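Local coordinates for proteasome activator protein PA26 (Trypanosoma brucei, PDB 1YAR) that probably binds the end rings of the 20S proteasome as an 11S-type activator and opens its gate to substrates, at residues A29-W34 with R212-A217. Residues are numbered along the deposited sequence; the frame is centred on the assembly and turned at random.
Sequences AVIEEW and RAVINA
In the four-helix bundle of this 11S (PA28-type) activator subunit, helix 24-57 packs against helix 183-226, and the two segments run at 140° with axes 10.0 Å apart, a broadly antiparallel pairing. The backbones come nearest at I31 and I215, and four buried side chains, I31, W34, V214 and I215, make up the interface. The I31 and I215 side chains run alongside each other and point opposite ways. Each holds CG2 anti to its backbone N, and the two methyls touch at 3.9 Å, I31 CG2 to I215 CG2. The other branch of I31 carries CD1 over the backbone of the facing helix, 4.1 Å from I215 CA. I215 CD1 rests against the base of W34, 4.1 Å from W34 C and 4.2 Å from W34 CB. The indole of W34 meets V214 at its rim: V214 CG1, itself anti to the backbone N (chi1 178°), lies near the ring plane, 3.7 Å from W34 CZ3. One turn back on its own helix, V30 CG1 sits over one indole face, 3.5 Å from the W34 ring plane and displaced toward its edge. V87 of helix 71-99 and L126 of helix 111-130 also touch the W34 side chain. No hydrogen bond joins the two segments, so the contact coheres through apolar packing, while NE1 of this buried indole is satisfied by Q90 on helix 71-99.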
# COMPACT_ATOMS: atom_id res chain seq x y z
N ALA O 29 63.23 -68.56 45.84
CA ALA O 29 63.80 -69.78 46.41
C ALA O 29 63.71 -69.81 47.94
O ALA O 29 63.49 -70.87 48.54
CB ALA O 29 65.25 -69.95 45.95
N VAL O 30 63.89 -68.65 48.58
CA VAL O 30 63.77 -68.55 50.03
C VAL O 30 62.33 -68.84 50.44
O VAL O 30 62.06 -69.65 51.34
CB VAL O 30 64.23 -67.16 50.56
CG1 VAL O 30 63.84 -66.97 52.03
CG2 VAL O 30 65.75 -66.98 50.41
N ILE O 31 61.39 -68.18 49.77
CA ILE O 31 59.97 -68.34 50.08
C ILE O 31 59.52 -69.80 49.90
O ILE O 31 58.74 -70.32 50.70
CB ILE O 31 59.10 -67.37 49.22
CG1 ILE O 31 59.42 -65.90 49.55
CG2 ILE O 31 57.61 -67.69 49.37
CD1 ILE O 31 59.00 -65.45 50.99
N GLU O 32 60.02 -70.46 48.86
CA GLU O 32 59.73 -71.88 48.68
C GLU O 32 60.24 -72.71 49.86
O GLU O 32 59.53 -73.59 50.33
CB GLU O 32 60.35 -72.40 47.40
CG GLU O 32 59.74 -71.85 46.14
CD GLU O 32 60.30 -72.54 44.91
OE1 GLU O 32 61.52 -72.37 44.62
OE2 GLU O 32 59.51 -73.25 44.25
N GLU O 33 61.46 -72.43 50.30
CA GLU O 33 62.06 -73.11 51.46
C GLU O 33 61.28 -72.85 52.74
O GLU O 33 61.01 -73.76 53.51
CB GLU O 33 63.54 -72.70 51.61
CG GLU O 33 64.27 -73.24 52.85
CD GLU O 33 64.23 -74.75 52.99
OE1 GLU O 33 64.09 -75.47 51.96
OE2 GLU O 33 64.33 -75.23 54.14
N TRP O 34 60.86 -71.59 52.95
CA TRP O 34 60.12 -71.23 54.15
C TRP O 34 58.78 -71.93 54.18
O TRP O 34 58.34 -72.37 55.23
CB TRP O 34 59.92 -69.70 54.21
CG TRP O 34 61.14 -68.94 54.62
CD1 TRP O 34 62.37 -69.46 54.95
CD2 TRP O 34 61.24 -67.53 54.86
NE1 TRP O 34 63.24 -68.45 55.30
CE2 TRP O 34 62.57 -67.25 55.26
CE3 TRP O 34 60.33 -66.45 54.75
CZ2 TRP O 34 63.02 -65.95 55.57
CZ3 TRP O 34 60.78 -65.15 55.03
CH2 TRP O 34 62.12 -64.91 55.43
N ARG O 212 54.64 -67.27 57.84
CA ARG O 212 53.47 -67.43 56.97
C ARG O 212 52.98 -66.09 56.40
O ARG O 212 52.64 -66.00 55.21
CB ARG O 212 52.34 -68.15 57.71
CG ARG O 212 52.67 -69.60 58.04
CD ARG O 212 51.53 -70.41 58.63
NE ARG O 212 51.81 -71.84 58.46
CZ ARG O 212 52.16 -72.66 59.45
NH1 ARG O 212 52.24 -72.21 60.71
NH2 ARG O 212 52.42 -73.94 59.17
N ALA O 213 52.97 -65.05 57.24
CA ALA O 213 52.57 -63.70 56.81
C ALA O 213 53.50 -63.20 55.70
O ALA O 213 53.03 -62.57 54.75
CB ALA O 213 52.60 -62.72 58.00
N VAL O 214 54.80 -63.45 55.83
CA VAL O 214 55.79 -63.00 54.81
C VAL O 214 55.67 -63.78 53.48
O VAL O 214 55.75 -63.19 52.40
CB VAL O 214 57.26 -63.00 55.34
CG1 VAL O 214 58.23 -62.57 54.25
CG2 VAL O 214 57.44 -62.04 56.54
N ILE O 215 55.46 -65.09 53.56
CA ILE O 215 55.20 -65.89 52.34
C ILE O 215 54.05 -65.26 51.57
O ILE O 215 54.17 -64.99 50.38
CB ILE O 215 54.88 -67.34 52.70
CG1 ILE O 215 56.10 -68.02 53.32
CG2 ILE O 215 54.38 -68.13 51.43
CD1 ILE O 215 55.74 -69.23 54.17
N ASN O 216 52.94 -65.02 52.28
CA ASN O 216 51.77 -64.40 51.65
C ASN O 216 52.09 -63.04 51.05
O ASN O 216 51.74 -62.78 49.90
CB ASN O 216 50.58 -64.33 52.63
CG ASN O 216 49.33 -63.71 52.01
OD1 ASN O 216 48.72 -64.29 51.10
ND2 ASN O 216 48.91 -62.56 52.55
N ALA O 217 52.75 -62.18 51.82
CA ALA O 217 53.04 -60.82 51.37
C ALA O 217 53.97 -60.83 50.15
O ALA O 217 53.80 -60.03 49.23
CB ALA O 217 53.67 -60.04 52.48